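Local coordinates for protein LIP (Serratia marcescens, PDB 4A1R) that serves as a membrane-bound lipoprotein component of the type VI secretion system, probably helping to fix the secretion machinery to the outer membrane, at residues A[15-20]-A[134-139]; A[19-24]-A[96-101]; A[28-33]-A[72-77]; A[106-111]-A[140-145]. All blocks are in the same frame, centred on the assembly; numbering follows the deposited sequence. Where two conformers were deposited one is given.

Contact 1. Residues A[15-20]-A[134-139]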
# COMPACT_ATOMS: atom_id res chain seq x y z
N ASP A 15 2.95 -9.59 -5.23
CA ASP A 15 3.92 -10.33 -6.02
C ASP A 15 5.12 -9.39 -6.25
O ASP A 15 4.93 -8.18 -6.44
CB ASP A 15 3.34 -10.67 -7.42
CG ASP A 15 2.30 -11.78 -7.39
OD1 ASP A 15 1.90 -12.25 -6.30
OD2 ASP A 15 1.89 -12.21 -8.49
N ALA A 16 6.33 -9.95 -6.26
CA ALA A 16 7.54 -9.20 -6.62
C ALA A 16 8.22 -9.88 -7.80
O ALA A 16 8.39 -11.10 -7.81
CB ALA A 16 8.50 -9.12 -5.44
N ASP A 17 8.58 -9.10 -8.81
CA ASP A 17 9.38 -9.60 -9.95
C ASP A 17 10.65 -10.26 -9.46
O ASP A 17 11.30 -9.80 -8.52
CB ASP A 17 9.73 -8.45 -10.90
CG ASP A 17 8.55 -8.00 -11.75
OD1 ASP A 17 7.47 -8.64 -11.70
OD2 ASP A 17 8.70 -7.00 -12.48
N ARG A 18 11.03 -11.35 -10.11
CA ARG A 18 12.35 -11.95 -9.90
C ARG A 18 13.52 -10.96 -9.93
O ARG A 18 14.52 -11.17 -9.24
CB ARG A 18 12.58 -13.07 -10.91
CG ARG A 18 11.96 -14.39 -10.49
CD ARG A 18 12.47 -15.56 -11.33
NE ARG A 18 13.70 -16.16 -10.80
CZ ARG A 18 14.92 -16.00 -11.32
NH1 ARG A 18 15.10 -15.26 -12.41
NH2 ARG A 18 15.96 -16.59 -10.75
N GLN A 19 13.40 -9.90 -10.71
CA GLN A 19 14.48 -8.93 -10.87
C GLN A 19 14.29 -7.66 -10.07
O GLN A 19 14.99 -6.67 -10.31
CB GLN A 19 14.67 -8.54 -12.34
CG GLN A 19 15.09 -9.68 -13.27
CD GLN A 19 16.21 -10.54 -12.72
OE1 GLN A 19 17.23 -10.03 -12.24
NE2 GLN A 19 16.03 -11.85 -12.81
N VAL A 20 13.33 -7.65 -9.15
CA VAL A 20 12.99 -6.42 -8.45
C VAL A 20 14.22 -6.01 -7.63
O VAL A 20 14.94 -6.85 -7.05
CB VAL A 20 11.73 -6.57 -7.54
CG1 VAL A 20 12.09 -7.28 -6.24
CG2 VAL A 20 11.05 -5.23 -7.28
N HIS A 134 -4.59 -6.36 -5.53
CA HIS A 134 -3.38 -7.07 -5.89
C HIS A 134 -2.38 -6.07 -6.42
O HIS A 134 -2.71 -5.27 -7.31
CB HIS A 134 -3.69 -8.15 -6.94
CG HIS A 134 -4.54 -9.30 -6.43
ND1 HIS A 134 -4.18 -10.59 -6.59
CD2 HIS A 134 -5.75 -9.32 -5.74
CE1 HIS A 134 -5.11 -11.39 -6.04
NE2 HIS A 134 -6.07 -10.61 -5.52
N ILE A 135 -1.17 -6.12 -5.87
CA ILE A 135 -0.09 -5.17 -6.19
C ILE A 135 1.14 -5.95 -6.65
O ILE A 135 1.47 -7.02 -6.09
CB ILE A 135 0.31 -4.27 -4.98
CG1 ILE A 135 -0.91 -3.56 -4.38
CG2 ILE A 135 1.40 -3.26 -5.34
CD1 ILE A 135 -1.64 -2.64 -5.33
N VAL A 136 1.82 -5.45 -7.66
CA VAL A 136 3.11 -6.02 -8.02
C VAL A 136 4.23 -5.01 -7.71
O VAL A 136 4.14 -3.83 -8.09
CB VAL A 136 3.18 -6.41 -9.51
CG1 VAL A 136 4.55 -7.02 -9.82
CG2 VAL A 136 2.07 -7.40 -9.85
N ALA A 137 5.25 -5.46 -6.98
CA ALA A 137 6.52 -4.71 -6.87
C ALA A 137 7.39 -5.10 -8.07
O ALA A 137 8.03 -6.15 -8.09
CB ALA A 137 7.22 -5.02 -5.55
N GLY A 138 7.37 -4.26 -9.09
CA GLY A 138 8.06 -4.57 -10.32
C GLY A 138 9.38 -3.83 -10.37
O GLY A 138 9.66 -2.95 -9.53
N VAL A 139 10.19 -4.17 -11.36
CA VAL A 139 11.47 -3.52 -11.59
C VAL A 139 11.33 -2.00 -11.64
O VAL A 139 12.16 -1.28 -11.12
CB VAL A 139 12.13 -4.09 -12.88
CG1 VAL A 139 13.25 -3.21 -13.38
CG2 VAL A 139 12.66 -5.50 -12.62
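Asp17 holds CG anti to its carbonyl carbon (chi1 -75°), while Val136 holds CG1 anti to its backbone N (chi1 -179°). The two side chains cross at about a right angle, and Asp17 OD1 lies 3.8 Å from Val136 CG1. The other carboxylate oxygen, Asp17 OD2, lies 3.3 Å from Gly138 CA and accepts a weak hydrogen bond from Val139 N at 3.4 Å, which continues the pairing past the regular strand bonds. Those bonds run in parallel register: Asp15 N to Ile135 O (3.1 Å), Ala137 N to Asp15 O (2.8 Å) and Asp17 N to Ala137 O (3.1 Å). A type I turn from Asp17 to Val20 carries the chain across the end of strand 130-138, bringing Val20 CG2 to 3.3 Å from Ala137 O and Gln19 CB to 3.7 Å from Val139 CG2. Ala16 and Ala137 share a face of the sheet on which Leu72 of strand 64-72 packs. Asp15 and Val136 share the other face, and there Asp15 OD1 accepts a bond from Gly78 N. The contact forms the parallel centre of a mixed four-stranded sheet, 79-84 and 141-144 being its outer strands.

Contact 2. Residues A[19-24]-A[96-101]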
# COMPACT_ATOMS: atom_id res chain seq x y z
N GLN A 19 13.40 -9.90 -10.71
CA GLN A 19 14.48 -8.93 -10.87
C GLN A 19 14.29 -7.66 -10.07
O GLN A 19 14.99 -6.67 -10.31
CB GLN A 19 14.67 -8.54 -12.34
CG GLN A 19 15.09 -9.68 -13.27
CD GLN A 19 16.21 -10.54 -12.72
OE1 GLN A 19 17.23 -10.03 -12.24
NE2 GLN A 19 16.03 -11.85 -12.81
N VAL A 20 13.33 -7.65 -9.15
CA VAL A 20 12.99 -6.42 -8.45
C VAL A 20 14.22 -6.01 -7.63
O VAL A 20 14.94 -6.85 -7.05
CB VAL A 20 11.73 -6.57 -7.54
CG1 VAL A 20 12.09 -7.28 -6.24
CG2 VAL A 20 11.05 -5.23 -7.28
N ASN A 21 14.49 -4.71 -7.64
CA ASN A 21 15.34 -4.10 -6.65
C ASN A 21 16.77 -4.61 -6.70
O ASN A 21 17.35 -4.96 -5.67
CB ASN A 21 14.77 -4.36 -5.26
CG ASN A 21 15.42 -3.50 -4.20
OD1 ASN A 21 15.71 -2.32 -4.44
ND2 ASN A 21 15.58 -4.06 -3.01
N ALA A 22 17.30 -4.66 -7.91
CA ALA A 22 18.68 -5.02 -8.14
C ALA A 22 19.34 -3.77 -8.69
O ALA A 22 18.99 -3.28 -9.77
CB ALA A 22 18.77 -6.16 -9.14
N ALA A 23 20.26 -3.24 -7.90
CA ALA A 23 21.13 -2.16 -8.33
C ALA A 23 21.97 -2.58 -9.56
O ALA A 23 22.06 -3.78 -9.88
CB ALA A 23 22.03 -1.75 -7.17
N ALA A 24 22.55 -1.61 -10.25
CA ALA A 24 23.58 -1.93 -11.25
C ALA A 24 24.64 -2.90 -10.66
O ALA A 24 25.17 -2.69 -9.56
CB ALA A 24 24.23 -0.65 -11.76
N ALA A 96 7.39 1.36 -1.36
CA ALA A 96 8.34 0.24 -1.59
C ALA A 96 9.72 0.89 -1.51
O ALA A 96 10.00 1.79 -2.29
CB ALA A 96 8.15 -0.33 -2.98
N GLU A 97 10.56 0.46 -0.58
CA GLU A 97 11.86 1.16 -0.35
C GLU A 97 12.95 0.58 -1.29
O GLU A 97 13.86 -0.15 -0.86
CB GLU A 97 12.26 1.08 1.13
CG GLU A 97 11.19 1.66 2.07
CD GLU A 97 11.66 1.91 3.51
OE1 GLU A 97 12.78 1.53 3.86
OE2 GLU A 97 10.87 2.51 4.29
N TYR A 98 12.80 0.84 -2.59
CA TYR A 98 13.81 0.44 -3.57
C TYR A 98 15.18 1.04 -3.19
O TYR A 98 15.25 2.20 -2.78
CB TYR A 98 13.45 0.98 -4.96
CG TYR A 98 12.27 0.27 -5.61
CD1 TYR A 98 12.45 -0.89 -6.37
CD2 TYR A 98 10.98 0.76 -5.44
CE1 TYR A 98 11.38 -1.52 -6.97
CE2 TYR A 98 9.90 0.11 -6.02
CZ TYR A 98 10.10 -1.03 -6.78
OH TYR A 98 9.02 -1.68 -7.37
N GLN A 99 16.25 0.29 -3.43
CA GLN A 99 17.63 0.84 -3.21
C GLN A 99 18.04 1.94 -4.20
O GLN A 99 18.91 2.77 -3.90
CB GLN A 99 18.68 -0.26 -3.30
CG GLN A 99 18.51 -1.47 -2.39
CD GLN A 99 19.66 -2.44 -2.60
OE1 GLN A 99 20.55 -2.18 -3.42
NE2 GLN A 99 19.68 -3.52 -1.85
N ASN A 100 17.42 1.93 -5.37
CA ASN A 100 17.68 2.94 -6.38
C ASN A 100 16.39 3.62 -6.72
O ASN A 100 15.68 3.19 -7.62
CB ASN A 100 18.26 2.30 -7.64
CG ASN A 100 19.74 2.04 -7.54
OD1 ASN A 100 20.17 0.90 -7.38
ND2 ASN A 100 20.52 3.11 -7.58
N LEU A 101 16.09 4.68 -5.99
CA LEU A 101 14.79 5.32 -6.03
C LEU A 101 14.45 6.02 -7.36
O LEU A 101 13.28 6.11 -7.75
CB LEU A 101 14.75 6.38 -4.94
CG LEU A 101 14.32 6.04 -3.53
CD1 LEU A 101 14.23 7.39 -2.85
CD2 LEU A 101 12.97 5.32 -3.48
O HOH W 1 16.21 -0.70 -6.68
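Asn21 and Gln99 tie together two connecting loops of the beta-sandwich, the one that leaves strand 9-16 and the one that leaves strand 91-96. Asn21 adopts left-handed backbone angles, and its CG stands anti to the backbone N (chi1 -167°), from where OD1 receives the Gln99 N-H at 2.9 Å. This bond is nearly straight (173° at the hydrogen), and the donor lies in the plane of the Asn21 carbonyl. OD1 accepts a second hydrogen bond from a water 2.8 Å away; the same water accepts one from Asn100 N at 3.2 Å, so two successive peptide N-H groups of the 96-101 loop are engaged, one directly and one through solvent. The Gln99 side chain crosses that of Asn21 at about a right angle, its CG 3.6 Å from Asn21 OD1, and the two amide planes are 83° apart. On the far end of the Asn21 amide, ND2 donates to Ala29 O, which settles which way round the amide is turned. Beside this polar centre, Val20 CG2 packs 3.7 Å from Tyr98 CE1, and the Tyr98 hydroxyl is hydrogen-bonded to Gly138 O. Further out, Ala23 CB lies 3.2 Å from Asn100 OD1. The Asn21 side chain thus works as a polar bridge in place of strand pairing: the carbonyl oxygen of a buried asparagine is satisfied by two donors, its amide nitrogen by a third segment, and the apolar Val20-Tyr98 pair adjoins it.

Contact 3. Residues A[28-33]-A[72-77]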
# COMPACT_ATOMS: atom_id res chain seq x y z
N PRO A 28 19.13 -9.33 -7.19
CA PRO A 28 17.88 -8.77 -6.63
C PRO A 28 17.80 -8.97 -5.13
O PRO A 28 18.23 -10.00 -4.60
CB PRO A 28 16.80 -9.55 -7.39
CG PRO A 28 17.44 -9.79 -8.74
CD PRO A 28 18.84 -10.23 -8.33
N ALA A 29 17.28 -7.96 -4.42
CA ALA A 29 17.29 -7.96 -2.96
C ALA A 29 15.88 -7.76 -2.43
O ALA A 29 15.07 -7.07 -3.08
CB ALA A 29 18.20 -6.85 -2.45
N PRO A 30 15.59 -8.36 -1.27
CA PRO A 30 14.28 -8.18 -0.66
C PRO A 30 13.98 -6.70 -0.55
O PRO A 30 14.90 -5.89 -0.41
CB PRO A 30 14.44 -8.82 0.73
CG PRO A 30 15.52 -9.85 0.54
CD PRO A 30 16.43 -9.31 -0.51
N ILE A 31 12.71 -6.34 -0.62
CA ILE A 31 12.36 -4.94 -0.56
C ILE A 31 11.34 -4.71 0.56
O ILE A 31 10.44 -5.53 0.78
CB ILE A 31 11.87 -4.46 -1.96
CG1 ILE A 31 11.56 -2.96 -1.96
CG2 ILE A 31 10.68 -5.32 -2.42
CD1 ILE A 31 11.41 -2.33 -3.34
N LYS A 32 11.51 -3.59 1.28
CA LYS A 32 10.63 -3.22 2.39
C LYS A 32 9.39 -2.56 1.82
O LYS A 32 9.50 -1.58 1.05
CB LYS A 32 11.31 -2.27 3.39
CG LYS A 32 10.38 -1.86 4.56
CD LYS A 32 11.05 -0.90 5.56
CE LYS A 32 11.78 -1.68 6.66
NZ LYS A 32 11.80 -0.82 7.88
N ILE A 33 8.22 -3.08 2.23
CA ILE A 33 6.94 -2.53 1.82
C ILE A 33 6.26 -1.96 3.03
O ILE A 33 6.16 -2.64 4.06
CB ILE A 33 6.02 -3.61 1.20
CG1 ILE A 33 6.72 -4.38 0.06
CG2 ILE A 33 4.69 -3.00 0.76
CD1 ILE A 33 6.94 -3.57 -1.21
N LEU A 72 9.46 -8.21 1.08
CA LEU A 72 9.02 -9.02 -0.02
C LEU A 72 10.31 -9.50 -0.69
O LEU A 72 11.19 -8.68 -1.00
CB LEU A 72 8.18 -8.10 -0.92
CG LEU A 72 7.28 -8.56 -2.04
CD1 LEU A 72 6.30 -9.62 -1.56
CD2 LEU A 72 6.57 -7.31 -2.55
N THR A 73 10.45 -10.81 -0.87
CA THR A 73 11.59 -11.45 -1.58
C THR A 73 11.40 -11.40 -3.11
O THR A 73 10.31 -11.65 -3.61
CB THR A 73 11.68 -12.93 -1.17
OG1 THR A 73 11.67 -13.00 0.26
CG2 THR A 73 12.97 -13.61 -1.72
N PRO A 74 12.47 -11.08 -3.87
CA PRO A 74 12.35 -11.13 -5.33
C PRO A 74 11.77 -12.48 -5.76
O PRO A 74 12.16 -13.51 -5.26
CB PRO A 74 13.81 -11.02 -5.79
CG PRO A 74 14.44 -10.18 -4.72
CD PRO A 74 13.81 -10.65 -3.45
N GLY A 75 10.80 -12.44 -6.66
CA GLY A 75 10.19 -13.68 -7.15
C GLY A 75 9.02 -14.18 -6.33
O GLY A 75 8.26 -15.03 -6.80
N GLN A 76 8.83 -13.65 -5.12
CA GLN A 76 7.75 -14.12 -4.24
C GLN A 76 6.37 -13.75 -4.80
O GLN A 76 6.17 -12.66 -5.30
CB GLN A 76 7.95 -13.54 -2.84
CG GLN A 76 7.19 -14.23 -1.72
CD GLN A 76 7.69 -13.82 -0.34
OE1 GLN A 76 8.05 -12.65 -0.10
NE2 GLN A 76 7.74 -14.78 0.57
N THR A 77 5.41 -14.67 -4.71
CA THR A 77 4.04 -14.41 -5.16
C THR A 77 3.03 -14.64 -4.03
O THR A 77 3.20 -15.55 -3.22
CB THR A 77 3.60 -15.32 -6.33
OG1 THR A 77 4.03 -16.66 -6.09
CG2 THR A 77 4.18 -14.83 -7.64
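Leu72 and Ile31 form an antiparallel hydrogen-bonded pair, Ile31 N donating to Leu72 O at 2.8 Å and Leu72 N to Ile31 O at 2.9 Å. Their side chains lie side by side and point the same way. Ile31 has CG1 anti to its backbone N (chi1 -177°), which leaves CG2 between the N and the carbonyl carbon and 4.0 Å from Leu72 CB. Leu72 CG is likewise anti to the N (chi1 -167°), and its CD2 branch meets Ile33 CG1 at 3.9 Å, the two side chains crossing obliquely. Beyond the paired residues three prolines take over. Pro74 CG touches Pro28 CB at 3.6 Å, and Pro74 CD sits 3.6 Å from Pro30 N. A type II turn from Thr73 to Gln76 places Pro74 here; the extended Gln76 side chain reaches Thr73 at the start of the turn, where OE1 accepts from Thr73 N at 3.1 Å with the donor above the carbonyl plane. Gln76 OE1 also bonds Lys79 NZ. The chemistry thus changes along the contact: peptide bonds and branched aliphatic groups join strands 31-38 and 64-72 facing the core, and where pairing stops, rigid proline rings without N-H donors continue the contact mainly by van der Waals packing.

Contact 4. Residues A[106-111]-A[140-145]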
# COMPACT_ATOMS: atom_id res chain seq x y z
N TRP A 106 7.80 4.34 -6.36
CA TRP A 106 8.05 3.80 -5.02
C TRP A 106 6.91 4.06 -4.07
O TRP A 106 6.92 3.58 -2.93
CB TRP A 106 9.36 4.37 -4.43
CG TRP A 106 9.50 5.87 -4.42
CD1 TRP A 106 10.20 6.65 -5.34
CD2 TRP A 106 9.00 6.84 -3.41
NE1 TRP A 106 10.17 7.96 -5.00
CE2 TRP A 106 9.45 8.15 -3.87
CE3 TRP A 106 8.26 6.75 -2.22
CZ2 TRP A 106 9.17 9.32 -3.16
CZ3 TRP A 106 7.97 7.93 -1.52
CH2 TRP A 106 8.40 9.18 -1.98
N ARG A 107 5.94 4.86 -4.51
CA ARG A 107 4.70 5.11 -3.70
C ARG A 107 3.44 5.05 -4.57
O ARG A 107 3.43 5.57 -5.72
CB ARG A 107 4.83 6.47 -3.01
CG ARG A 107 3.60 7.35 -2.93
CD ARG A 107 3.96 8.76 -2.42
NE ARG A 107 4.78 9.53 -3.38
CZ ARG A 107 5.45 10.64 -3.08
NH1 ARG A 107 5.40 11.16 -1.85
NH2 ARG A 107 6.17 11.24 -4.02
N ILE A 108 2.39 4.41 -4.04
CA ILE A 108 1.06 4.49 -4.67
C ILE A 108 0.00 4.74 -3.59
O ILE A 108 0.18 4.37 -2.42
CB ILE A 108 0.68 3.24 -5.52
CG1 ILE A 108 0.52 1.97 -4.65
CG2 ILE A 108 1.59 3.05 -6.74
CD1 ILE A 108 0.14 0.71 -5.39
N SER A 109 -1.07 5.40 -3.99
CA SER A 109 -2.24 5.64 -3.14
C SER A 109 -3.44 4.95 -3.77
O SER A 109 -3.73 5.14 -4.95
CB SER A 109 -2.52 7.13 -3.06
OG SER A 109 -3.57 7.37 -2.13
N LEU A 110 -4.14 4.14 -2.98
CA LEU A 110 -5.34 3.47 -3.46
C LEU A 110 -6.57 4.03 -2.72
O LEU A 110 -6.66 3.90 -1.49
CB LEU A 110 -5.24 1.97 -3.22
CG LEU A 110 -4.02 1.25 -3.79
CD1 LEU A 110 -3.95 -0.12 -3.13
CD2 LEU A 110 -4.04 1.14 -5.32
N PRO A 111 -7.52 4.65 -3.46
CA PRO A 111 -8.73 5.16 -2.84
C PRO A 111 -9.61 4.02 -2.35
O PRO A 111 -9.84 3.05 -3.08
CB PRO A 111 -9.44 5.91 -3.99
CG PRO A 111 -8.41 6.09 -5.05
CD PRO A 111 -7.52 4.88 -4.92
N SER A 140 10.27 -1.48 -12.25
CA SER A 140 10.12 -0.04 -12.37
C SER A 140 9.31 0.59 -11.23
O SER A 140 9.18 1.80 -11.18
CB SER A 140 9.55 0.35 -13.75
OG SER A 140 8.18 -0.05 -13.90
N GLY A 141 8.78 -0.21 -10.31
CA GLY A 141 7.94 0.36 -9.26
C GLY A 141 6.74 -0.51 -8.94
O GLY A 141 6.61 -1.64 -9.42
N LEU A 142 5.89 0.01 -8.08
CA LEU A 142 4.70 -0.69 -7.66
C LEU A 142 3.62 -0.43 -8.70
O LEU A 142 3.48 0.72 -9.18
CB LEU A 142 4.17 -0.09 -6.36
CG LEU A 142 4.96 -0.31 -5.06
CD1 LEU A 142 4.66 0.76 -4.06
CD2 LEU A 142 4.70 -1.70 -4.49
N ARG A 143 2.82 -1.46 -8.99
CA ARG A 143 1.62 -1.22 -9.77
C ARG A 143 0.48 -2.16 -9.36
O ARG A 143 0.71 -3.34 -9.07
CB ARG A 143 1.92 -1.36 -11.25
CG ARG A 143 2.27 -2.77 -11.63
CD ARG A 143 2.54 -2.92 -13.12
NE ARG A 143 2.48 -4.34 -13.45
CZ ARG A 143 3.52 -5.17 -13.40
NH1 ARG A 143 4.73 -4.73 -13.06
NH2 ARG A 143 3.34 -6.44 -13.71
N PRO A 144 -0.73 -1.63 -9.32
CA PRO A 144 -1.87 -2.54 -9.14
C PRO A 144 -2.06 -3.46 -10.36
O PRO A 144 -1.69 -3.07 -11.47
CB PRO A 144 -3.06 -1.60 -8.91
CG PRO A 144 -2.61 -0.25 -9.38
CD PRO A 144 -1.12 -0.20 -9.27
N VAL A 145 -2.59 -4.66 -10.13
CA VAL A 145 -2.91 -5.66 -11.17
C VAL A 145 -4.40 -5.57 -11.55
O VAL A 145 -5.25 -5.38 -10.68
CB VAL A 145 -2.62 -7.10 -10.67
CG1 VAL A 145 -2.68 -8.10 -11.81
CG2 VAL A 145 -1.28 -7.18 -9.99
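Strand 107-111, which carries Ile108, and strand 141-144, which carries Leu142, run in nearly the same direction, with 21° between their axes and a closest approach of 7.2 Å. That separation is too wide for strand pairing: each is an outermost strand of its own sheet, and the two meet along one side of the sandwich. They draw closest at their N-terminal ends, where Trp106 CA and Gly141 CA are 5.5 Å apart and where Thr105 makes backbone hydrogen bonds with both Ser140 and Leu142. Gly141 has a positive phi of 140°, part of a backbone conformation in which a CB would jam against the preceding carbonyl oxygen. Between the strands the contact is carried by aliphatic groups. Ile108 sends its CG2 branch to 4.1 Å from Leu142 CB and 3.9 Å from Leu142 O. Its CG1 occupies the position between backbone N and carbonyl carbon (chi1 66°), and the CD1 beyond it lies 4.2 Å from Pro144 CD, the two side chains passing alongside one another with opposed directions. Leu142 in turn brings CD1 to 3.8 Å from Trp106 O. On the far side of strand 107-111, Trp106 CH2 lies 3.4 Å above the centre of the Arg107 guanidinium, while NH1 of Arg107 bonds Phe44 O and Ala47 O. Ile135 of strand 130-138 touches both Ile108 and Leu142. The side chains that make the join are therefore apolar and pack on one another and on backbone carbonyls, chiefly by dispersion, with Arg107, Ser109 and Arg143 directed to other surroundings.

Overall arrangement
Contacts 1, 2 and 3 gather on one side of the chain's centre, with contacts 1 and 3 only about 7 Å apart between centres. Ala16 N meets Gln76 O at 2.9 Å, linking the parallel pair of contact 1 to the turn of contact 3. Contact 2 shares Gln19 and Val20 with contact 1; the Tyr98 hydroxyl joins the two at Gly138 O, 2.6 Å, and packs against Gly141 of contact 4. Glu97 N to Lys32 O, 2.8 Å, joins contact 2 to contact 3. Contact 4, its centre about 11 Å from that of contact 1, shares that sheet through strand 141-144, by Val136 N and Arg143 O. Together they connect both sheets of the sandwich in this member of the TssJ lipoprotein family.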